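Local coordinates for PDZ domain protein (Parabacteroides distasonis, PDB 4L8N) that is of unknown function but binds magnesium and combines N- and C-terminal PDZ domains with a DUF4136 domain, which is consistent with a role in recognising proteins or peptides, at residues Lys22-Asn27 / Gln288-Lys293; Gly143-Phe148 / Arg257-Cys262; Asp49-Glu52 / Pro58-Glu61; Glu169-Lys174 / His281-Cys286. One frame throughout, in Å; residues are numbered along the deposited sequence.

Interaction 1 of 4, residues Lys22-Asn27 / Gln288-Lys293; sequences KNWGNN and QYPYTK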
# COMPACT_ATOMS: atom_id res chain seq x y z
N LYS A 22 -9.52 -3.03 20.26
CA LYS A 22 -9.28 -4.02 21.33
C LYS A 22 -8.23 -3.54 22.34
O LYS A 22 -8.19 -4.07 23.45
CB LYS A 22 -8.81 -5.38 20.73
CG LYS A 22 -9.71 -5.98 19.64
CD LYS A 22 -11.04 -6.56 20.15
CE LYS A 22 -12.05 -6.78 19.04
NZ LYS A 22 -13.40 -7.15 19.57
N ASN A 23 -7.41 -2.55 21.96
CA ASN A 23 -6.30 -2.09 22.79
C ASN A 23 -6.52 -0.72 23.43
O ASN A 23 -5.67 -0.25 24.19
CB ASN A 23 -5.03 -2.05 21.94
CG ASN A 23 -4.81 -3.33 21.17
OD1 ASN A 23 -5.17 -3.44 20.00
ND2 ASN A 23 -4.29 -4.35 21.83
N TRP A 24 -7.67 -0.08 23.17
CA TRP A 24 -7.98 1.24 23.72
C TRP A 24 -9.45 1.42 23.98
O TRP A 24 -10.22 1.56 23.02
CB TRP A 24 -7.48 2.38 22.81
CG TRP A 24 -7.45 3.70 23.52
CD1 TRP A 24 -8.21 4.79 23.25
CD2 TRP A 24 -6.72 4.00 24.72
NE1 TRP A 24 -7.96 5.79 24.17
CE2 TRP A 24 -7.06 5.33 25.09
CE3 TRP A 24 -5.78 3.30 25.50
CZ2 TRP A 24 -6.47 5.98 26.17
CZ3 TRP A 24 -5.20 3.95 26.58
CH2 TRP A 24 -5.54 5.28 26.90
N GLY A 25 -9.82 1.44 25.27
CA GLY A 25 -11.18 1.64 25.75
C GLY A 25 -12.26 0.90 24.98
O GLY A 25 -13.22 1.52 24.52
N ASN A 26 -12.09 -0.43 24.84
CA ASN A 26 -13.01 -1.29 24.10
C ASN A 26 -14.45 -1.22 24.67
O ASN A 26 -14.66 -1.32 25.88
CB ASN A 26 -12.52 -2.74 24.10
CG ASN A 26 -13.12 -3.58 22.99
OD1 ASN A 26 -13.67 -3.08 22.01
ND2 ASN A 26 -12.97 -4.90 23.10
N ASN A 27 -15.42 -0.99 23.75
CA ASN A 27 -16.87 -0.87 23.99
C ASN A 27 -17.19 0.17 25.09
O ASN A 27 -18.13 0.02 25.89
CB ASN A 27 -17.51 -2.26 24.27
CG ASN A 27 -17.35 -3.22 23.10
OD1 ASN A 27 -17.71 -2.92 21.95
ND2 ASN A 27 -16.75 -4.38 23.36
N GLN A 288 -3.07 8.18 15.84
CA GLN A 288 -3.68 6.87 15.99
C GLN A 288 -3.03 6.07 17.12
O GLN A 288 -3.38 4.91 17.29
CB GLN A 288 -3.72 6.08 14.69
CG GLN A 288 -4.78 6.64 13.76
CD GLN A 288 -5.31 5.61 12.83
OE1 GLN A 288 -6.46 5.18 12.94
NE2 GLN A 288 -4.45 5.19 11.92
N TYR A 289 -2.16 6.70 17.94
CA TYR A 289 -1.63 6.06 19.15
C TYR A 289 -2.21 6.77 20.38
O TYR A 289 -1.98 7.98 20.52
CB TYR A 289 -0.09 6.00 19.21
CG TYR A 289 0.34 5.07 20.33
CD1 TYR A 289 0.29 3.68 20.18
CD2 TYR A 289 0.62 5.57 21.61
CE1 TYR A 289 0.57 2.82 21.24
CE2 TYR A 289 0.90 4.71 22.69
CZ TYR A 289 0.88 3.34 22.49
OH TYR A 289 1.16 2.47 23.53
N PRO A 290 -3.00 6.12 21.27
CA PRO A 290 -3.35 4.69 21.34
C PRO A 290 -4.64 4.27 20.61
O PRO A 290 -4.96 3.09 20.59
CB PRO A 290 -3.51 4.48 22.84
CG PRO A 290 -4.06 5.77 23.33
CD PRO A 290 -3.54 6.84 22.44
N TYR A 291 -5.38 5.23 20.03
CA TYR A 291 -6.65 4.91 19.40
C TYR A 291 -6.51 4.80 17.88
O TYR A 291 -6.50 5.80 17.17
CB TYR A 291 -7.71 5.93 19.81
CG TYR A 291 -9.10 5.62 19.32
CD1 TYR A 291 -9.69 4.38 19.56
CD2 TYR A 291 -9.86 6.58 18.65
CE1 TYR A 291 -10.98 4.09 19.12
CE2 TYR A 291 -11.15 6.31 18.21
CZ TYR A 291 -11.71 5.06 18.45
OH TYR A 291 -13.00 4.81 18.03
N THR A 292 -6.41 3.54 17.39
CA THR A 292 -6.30 3.16 15.99
C THR A 292 -7.65 2.67 15.48
O THR A 292 -8.18 1.67 15.98
CB THR A 292 -5.21 2.07 15.83
OG1 THR A 292 -3.94 2.56 16.27
CG2 THR A 292 -5.06 1.58 14.40
N LYS A 293 -8.22 3.36 14.47
CA LYS A 293 -9.45 2.90 13.84
C LYS A 293 -9.27 2.69 12.31
O LYS A 293 -10.05 1.94 11.72
CB LYS A 293 -10.69 3.74 14.19
CG LYS A 293 -10.69 5.23 13.91
CD LYS A 293 -12.12 5.76 14.08
CE LYS A 293 -12.19 7.27 14.13
NZ LYS A 293 -13.57 7.77 13.84
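Trp24 lays one face of its indole on the ring of Pro290, and this is the tight heart of the contact. Pro290 CG sits 3.4 Å from the centroid of the Trp24 six-membered ring, only 11° off the normal, in a clear CH-pi contact, with Pro290 CB beside it near Trp24 CE3. A chi1 of -164° puts Trp24 CG opposite the backbone N and carries the indole over Pro290; the cis peptide bond before Pro290 belongs to the turn that offers the ring. Trp24 CB also rests on the carbonyl, 3.4 Å from Pro290 O.

Tyr291 is the looser half. Its CB comes obliquely to Trp24 CD1 at 3.7 Å, the two side chains run at about a right angle, and the phenol leads off to Asp17. The solvent side is at the two ends of 22-27, where Lys22 and Asn27 are exposed. No hydrogen bond crosses between the segments: Trp24 NE1 is spent on Tyr48 O. What results is a proline-tryptophan CH-pi contact between the PDZ and DUF4136 parts, where a loop between two strands of the N-terminal PDZ domain rests on the turn that follows helix 274-285.

Interaction 2 of 4, residues Gly143-Phe148 / Arg257-Cys262; sequences GNFKTF and RVLWEC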
# COMPACT_ATOMS: atom_id res chain seq x y z
N GLY A 143 -2.84 1.31 27.76
CA GLY A 143 -2.71 2.05 29.01
C GLY A 143 -1.78 1.39 30.03
O GLY A 143 -1.40 2.02 31.01
N ASN A 144 -1.38 0.11 29.80
CA ASN A 144 -0.46 -0.61 30.69
C ASN A 144 0.98 -0.13 30.52
O ASN A 144 1.83 -0.46 31.35
CB ASN A 144 -0.52 -2.13 30.43
CG ASN A 144 -1.84 -2.82 30.66
OD1 ASN A 144 -2.11 -3.88 30.08
ND2 ASN A 144 -2.70 -2.30 31.53
N PHE A 145 1.27 0.61 29.44
CA PHE A 145 2.61 1.08 29.10
C PHE A 145 2.68 2.58 29.30
O PHE A 145 2.03 3.34 28.60
CB PHE A 145 2.92 0.65 27.65
CG PHE A 145 2.63 -0.82 27.41
CD1 PHE A 145 3.56 -1.79 27.77
CD2 PHE A 145 1.42 -1.23 26.88
CE1 PHE A 145 3.29 -3.15 27.58
CE2 PHE A 145 1.13 -2.60 26.72
CZ PHE A 145 2.07 -3.54 27.07
N LYS A 146 3.45 3.02 30.30
CA LYS A 146 3.51 4.43 30.68
C LYS A 146 4.83 5.14 30.32
O LYS A 146 4.85 6.38 30.28
CB LYS A 146 3.23 4.55 32.19
CG LYS A 146 1.87 3.97 32.67
CD LYS A 146 0.64 4.85 32.30
CE LYS A 146 -0.62 4.46 33.05
NZ LYS A 146 -1.79 5.32 32.69
N THR A 147 5.91 4.39 30.08
CA THR A 147 7.24 4.97 29.83
C THR A 147 7.88 4.44 28.55
O THR A 147 7.62 3.31 28.11
CB THR A 147 8.21 4.76 31.04
OG1 THR A 147 8.60 3.39 31.15
CG2 THR A 147 7.64 5.24 32.37
N PHE A 148 8.75 5.28 27.97
CA PHE A 148 9.43 4.93 26.74
C PHE A 148 10.87 5.42 26.72
O PHE A 148 11.29 6.22 27.54
CB PHE A 148 8.66 5.50 25.53
CG PHE A 148 8.67 7.00 25.41
CD1 PHE A 148 7.84 7.79 26.21
CD2 PHE A 148 9.47 7.63 24.47
CE1 PHE A 148 7.87 9.17 26.12
CE2 PHE A 148 9.50 9.02 24.37
CZ PHE A 148 8.69 9.78 25.19
N ARG A 257 7.54 -7.99 21.49
CA ARG A 257 6.26 -7.92 20.77
C ARG A 257 6.03 -6.49 20.30
O ARG A 257 6.10 -5.56 21.10
CB ARG A 257 5.10 -8.38 21.69
CG ARG A 257 3.69 -8.19 21.12
CD ARG A 257 2.62 -8.64 22.10
NE ARG A 257 2.62 -7.84 23.33
CZ ARG A 257 1.67 -7.84 24.25
NH1 ARG A 257 0.61 -8.62 24.12
NH2 ARG A 257 1.77 -7.07 25.32
N VAL A 258 5.77 -6.33 18.99
CA VAL A 258 5.46 -5.02 18.43
C VAL A 258 3.99 -4.76 18.74
O VAL A 258 3.12 -5.53 18.32
CB VAL A 258 5.79 -4.90 16.93
CG1 VAL A 258 5.33 -3.55 16.38
CG2 VAL A 258 7.28 -5.09 16.69
N LEU A 259 3.74 -3.71 19.54
CA LEU A 259 2.38 -3.33 19.97
C LEU A 259 1.66 -2.56 18.88
O LEU A 259 0.49 -2.82 18.60
CB LEU A 259 2.42 -2.48 21.25
CG LEU A 259 3.07 -3.08 22.49
CD1 LEU A 259 3.19 -2.03 23.54
CD2 LEU A 259 2.23 -4.21 23.08
N TRP A 260 2.37 -1.62 18.28
CA TRP A 260 1.85 -0.69 17.30
C TRP A 260 2.97 -0.27 16.36
O TRP A 260 4.11 -0.01 16.81
CB TRP A 260 1.29 0.53 18.07
CG TRP A 260 0.60 1.59 17.25
CD1 TRP A 260 -0.75 1.73 17.08
CD2 TRP A 260 1.20 2.76 16.68
NE1 TRP A 260 -1.02 2.88 16.38
CE2 TRP A 260 0.15 3.53 16.11
CE3 TRP A 260 2.52 3.23 16.58
CZ2 TRP A 260 0.39 4.75 15.48
CZ3 TRP A 260 2.75 4.41 15.90
CH2 TRP A 260 1.69 5.18 15.41
N GLU A 261 2.64 -0.23 15.06
CA GLU A 261 3.57 0.15 14.00
C GLU A 261 2.81 0.94 12.96
O GLU A 261 1.69 0.57 12.59
CB GLU A 261 4.23 -1.12 13.37
CG GLU A 261 5.40 -0.83 12.44
CD GLU A 261 6.17 -2.03 11.90
OE1 GLU A 261 6.69 -2.83 12.71
OE2 GLU A 261 6.31 -2.14 10.66
N CYS A 262 3.38 2.07 12.56
CA CYS A 262 2.83 2.94 11.53
C CYS A 262 3.90 3.21 10.50
O CYS A 262 5.01 3.64 10.84
CB CYS A 262 2.26 4.24 12.11
SG CYS A 262 1.27 5.19 10.92
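Leu259 drops a methyl onto the face of the Phe145 ring, and the two residues supply the apolar part of this contact. Leu259 CD1 stands 3.8 Å from the centroid of the Phe145 ring, 10° off its normal, so the methyl points into the middle of the face as a CH-pi contact. The second methyl is further toward the rim, with Leu259 CD2 4.0 Å from Phe145 CZ. On the opposite face lies Asn144 CB, from the residue just before, so that the ring is held between its own chain and the strand 258-268. The torsion at Phe145 (chi1 -50°, CG anti to the carbonyl carbon) sends the ring off toward that strand.

The arginine contact is at the ring's edge. Arg257 NH2 reaches Phe145 CZ at 4.0 Å near the plane of the ring, and the guanidinium is turned 73° from that plane; this is van der Waals packing with no cation-pi stacking. A bend at chi3 turns the end of the arginine back from an otherwise extended chain. Its polar partners lie elsewhere: NH2 forms a salt bridge with Asp250 and NH1 with Asp138.

Leu186 of strand 186-196 also touches both Phe145 and Leu259. Putting an alanine at Phe145 would probably leave the Leu259 methyls without their aromatic lid and open a gap beside the Arg257 guanidinium. No hydrogen bond spans the two segments, so the contact itself rests on dispersion and shape, while the arginine's two carboxylate partners hold the charged group at the ring's edge.

Interaction 3 of 4, residues Asp49-Glu52 / Pro58-Glu61; sequences DVIE and PVTE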
# COMPACT_ATOMS: atom_id res chain seq x y z
N ASP A 49 -9.37 10.42 25.38
CA ASP A 49 -9.78 10.10 26.74
C ASP A 49 -10.84 9.03 26.67
O ASP A 49 -11.64 9.04 25.71
CB ASP A 49 -10.35 11.34 27.48
CG ASP A 49 -9.35 12.19 28.23
OD1 ASP A 49 -8.15 11.82 28.26
OD2 ASP A 49 -9.76 13.24 28.80
N VAL A 50 -10.84 8.11 27.66
CA VAL A 50 -11.81 7.02 27.76
C VAL A 50 -12.78 7.31 28.90
O VAL A 50 -12.36 7.46 30.05
CB VAL A 50 -11.13 5.65 27.93
CG1 VAL A 50 -12.15 4.55 28.18
CG2 VAL A 50 -10.28 5.31 26.71
N ILE A 51 -14.09 7.39 28.57
CA ILE A 51 -15.12 7.58 29.59
C ILE A 51 -15.36 6.20 30.25
O ILE A 51 -15.88 5.28 29.60
CB ILE A 51 -16.42 8.22 29.06
CG1 ILE A 51 -16.15 9.60 28.40
CG2 ILE A 51 -17.49 8.28 30.18
CD1 ILE A 51 -17.35 10.23 27.77
N GLU A 52 -14.91 6.05 31.49
CA GLU A 52 -15.03 4.80 32.23
C GLU A 52 -16.38 4.72 32.95
O GLU A 52 -17.02 3.67 32.93
CB GLU A 52 -13.88 4.63 33.24
CG GLU A 52 -12.51 4.47 32.59
CD GLU A 52 -12.17 3.12 32.01
OE1 GLU A 52 -12.93 2.15 32.23
OE2 GLU A 52 -11.11 3.02 31.34
N PRO A 58 -20.45 2.75 35.95
CA PRO A 58 -19.54 2.28 34.88
C PRO A 58 -20.29 2.06 33.56
O PRO A 58 -21.42 1.55 33.56
CB PRO A 58 -18.97 0.98 35.43
CG PRO A 58 -19.18 1.06 36.90
CD PRO A 58 -20.49 1.76 37.04
N VAL A 59 -19.67 2.47 32.44
CA VAL A 59 -20.25 2.43 31.09
C VAL A 59 -20.47 1.00 30.58
O VAL A 59 -21.24 0.80 29.63
CB VAL A 59 -19.44 3.28 30.08
CG1 VAL A 59 -19.39 4.74 30.51
CG2 VAL A 59 -18.03 2.72 29.86
N THR A 60 -19.82 0.02 31.23
CA THR A 60 -19.95 -1.40 30.88
C THR A 60 -21.31 -1.93 31.40
O THR A 60 -21.98 -2.69 30.69
CB THR A 60 -18.75 -2.22 31.44
OG1 THR A 60 -18.73 -2.16 32.87
CG2 THR A 60 -17.41 -1.77 30.88
N GLU A 61 -21.72 -1.49 32.61
CA GLU A 61 -22.93 -1.87 33.34
C GLU A 61 -24.22 -1.19 32.80
O GLU A 61 -25.25 -1.18 33.48
CB GLU A 61 -22.76 -1.54 34.84
CG GLU A 61 -21.59 -2.25 35.50
CD GLU A 61 -21.31 -1.92 36.96
OE1 GLU A 61 -22.16 -1.28 37.62
OE2 GLU A 61 -20.23 -2.33 37.45
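The backbones of Glu52 and Val59 are joined by one nearly straight hydrogen bond, Val59 N to Glu52 O at 3.0 Å with 171° at the hydrogen, the N-H coming in tilted 26° from the carbonyl plane. The same oxygen also receives a CA-H contact from Pro58 CA at 3.5 Å. Just past the bond the 58-61 segment begins to curl, with a weak bond from Glu61 N back to Pro58 O.

Among the side chains, Val59 does the packing. With chi1 at -60°, its CG2 is held between the backbone N and the carbonyl carbon and comes 3.4 Å from Ile51 O, while CG1 lies beside the N and meets the branch methyl of isoleucine, Val59 CG1 to Ile51 CG2 at 4.0 Å. The two side chains run at about a right angle; the end of Ile51 leads away from Val59, and the residue also packs on Leu81 and Ile83 of strand 78-84. Glu52 gives only its backbone here: its side chain points off to Lys28, a salt bridge, and to Ser84.

This is the short hairpin of strands 50-54 and 57-58 at one border of the PDZ sheet. Its chemistry is divided: a single backbone hydrogen bond joins these two segments, a valine shields that carbonyl and its neighbour with methyl groups, and the acidic side chain is directed to partners elsewhere, so no charge enters the join.

Interaction 4 of 4, residues Glu169-Lys174 / His281-Cys286; sequences ENELTK and HVPLMC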
# COMPACT_ATOMS: atom_id res chain seq x y z
N GLU A 169 9.21 12.13 20.57
CA GLU A 169 9.26 12.44 22.00
C GLU A 169 8.23 13.51 22.36
O GLU A 169 7.53 13.33 23.34
CB GLU A 169 10.66 12.87 22.45
CG GLU A 169 10.85 12.80 23.95
CD GLU A 169 12.19 13.29 24.47
OE1 GLU A 169 13.22 13.00 23.82
OE2 GLU A 169 12.21 13.93 25.54
N ASN A 170 8.12 14.59 21.57
CA ASN A 170 7.13 15.64 21.82
C ASN A 170 5.71 15.10 21.71
O ASN A 170 4.90 15.42 22.57
CB ASN A 170 7.29 16.86 20.87
CG ASN A 170 8.58 17.66 21.04
OD1 ASN A 170 9.25 17.62 22.09
ND2 ASN A 170 8.96 18.41 20.00
N GLU A 171 5.42 14.25 20.71
CA GLU A 171 4.09 13.68 20.52
C GLU A 171 3.64 12.81 21.68
O GLU A 171 2.50 12.96 22.12
CB GLU A 171 4.01 12.86 19.22
CG GLU A 171 3.86 13.69 17.96
CD GLU A 171 2.99 14.93 18.05
OE1 GLU A 171 1.76 14.79 18.23
OE2 GLU A 171 3.54 16.04 17.92
N LEU A 172 4.54 11.93 22.16
CA LEU A 172 4.27 10.96 23.22
C LEU A 172 4.25 11.61 24.60
O LEU A 172 3.45 11.19 25.45
CB LEU A 172 5.29 9.81 23.17
CG LEU A 172 5.33 8.93 21.90
CD1 LEU A 172 6.25 7.72 22.11
CD2 LEU A 172 3.95 8.46 21.50
N THR A 173 5.11 12.62 24.84
CA THR A 173 5.06 13.32 26.13
C THR A 173 3.77 14.15 26.21
O THR A 173 3.22 14.26 27.29
CB THR A 173 6.33 14.13 26.45
OG1 THR A 173 6.61 15.05 25.40
CG2 THR A 173 7.53 13.24 26.73
N LYS A 174 3.23 14.65 25.06
CA LYS A 174 1.96 15.39 25.03
C LYS A 174 0.77 14.47 25.36
O LYS A 174 -0.22 14.92 25.91
CB LYS A 174 1.72 16.07 23.68
CG LYS A 174 2.58 17.31 23.43
CD LYS A 174 2.17 18.04 22.15
CE LYS A 174 2.82 17.52 20.89
NZ LYS A 174 2.02 17.84 19.67
N HIS A 281 4.68 14.61 9.37
CA HIS A 281 3.88 13.39 9.50
C HIS A 281 3.94 12.68 10.84
O HIS A 281 2.93 12.07 11.18
CB HIS A 281 4.21 12.44 8.36
CG HIS A 281 3.88 13.06 7.04
ND1 HIS A 281 4.80 13.85 6.37
CD2 HIS A 281 2.72 13.04 6.34
CE1 HIS A 281 4.18 14.25 5.25
NE2 HIS A 281 2.94 13.77 5.18
N VAL A 282 5.04 12.77 11.63
CA VAL A 282 5.05 12.17 12.98
C VAL A 282 3.75 12.59 13.75
O VAL A 282 3.07 11.69 14.27
CB VAL A 282 6.34 12.49 13.81
CG1 VAL A 282 6.10 12.34 15.32
CG2 VAL A 282 7.52 11.63 13.36
N PRO A 283 3.37 13.90 13.81
CA PRO A 283 2.13 14.27 14.55
C PRO A 283 0.84 13.69 13.94
O PRO A 283 -0.08 13.38 14.68
CB PRO A 283 2.12 15.81 14.50
CG PRO A 283 3.50 16.22 14.12
CD PRO A 283 4.05 15.11 13.28
N LEU A 284 0.77 13.54 12.61
CA LEU A 284 -0.40 12.95 11.96
C LEU A 284 -0.46 11.42 12.21
O LEU A 284 -1.51 10.90 12.56
CB LEU A 284 -0.43 13.24 10.44
CG LEU A 284 -0.50 14.69 10.00
CD1 LEU A 284 -0.19 14.79 8.52
CD2 LEU A 284 -1.86 15.34 10.33
N MSE A 285 0.70 10.73 12.06
CA MSE A 285 0.87 9.29 12.30
C MSE A 285 0.55 8.89 13.74
O MSE A 285 -0.09 7.86 13.96
CB MSE A 285 2.31 8.89 11.99
CG MSE A 285 2.60 8.83 10.51
SE MSE A 285 4.47 8.65 10.11
CE MSE A 285 4.69 6.92 10.76
N CYS A 286 0.99 9.69 14.73
CA CYS A 286 0.78 9.38 16.15
C CYS A 286 -0.62 9.71 16.65
O CYS A 286 -0.94 9.33 17.79
CB CYS A 286 1.85 10.04 17.01
SG CYS A 286 3.50 9.36 16.73
O HOH W 1 -0.21 13.02 17.53
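Glu171 crosses from helix 158-175 to the flank of helix 274-285, touching something at every step. Its CB lies against Cys286 CB at 4.2 Å. Next, Glu171 CG meets Val282 CG1 at 3.7 Å, the two side chains running antiparallel as they pass. A bend at chi2 (-38°) then lays the carboxylate across the proline, with Glu171 CD 3.7 Å from Pro283 CA. At the tip the oxygens part ways. Glu171 OE1 accepts a hydrogen from a water at 2.7 Å, and that water also donates to Pro283 O at 2.9 Å. Glu171 OE2 lies 3.7 Å from Pro283 CB and takes a salt bridge from Lys174 NZ at 2.9 Å, one turn further along its own helix, on the syn side but 33° out of the carboxylate plane.

With an alanine here, the water bridge to Pro283 O would probably be lost, Lys174 left without this carboxylate, and a gap opened over the proline. Both helices lie on the mixed sheet: Leu172 reaches Phe148 of strand 147-150, Val282 rests on Phe244 and Cys286 on Ile246, both of strand 240-250, and Pro283 also packs on Phe218 of the second subunit.

The four contacts form a row across the PDZ–DUF4136 junction. Interaction 3 belongs to the six-stranded PDZ sheet, interactions 2 and 4 to the mixed sheet and its helices, and interaction 1 lies between, its centre about 14 Å from that of interaction 3 and 12 Å from that of interaction 2. Val50 touches Trp24, Trp260 bonds to Thr292, and Trp260 and Cys262 touch Met285, although interactions 3 and 4 have centres 26 Å apart. In sequence, 22-27 and 288-293 enclose all the rest; interaction 3 closes first, then the segments of 2 and 4 alternate: interaction 2 pairs two strand regions, interaction 4 the helices that follow them. The magnesium ligands Glu239 and Asp270 lie elsewhere.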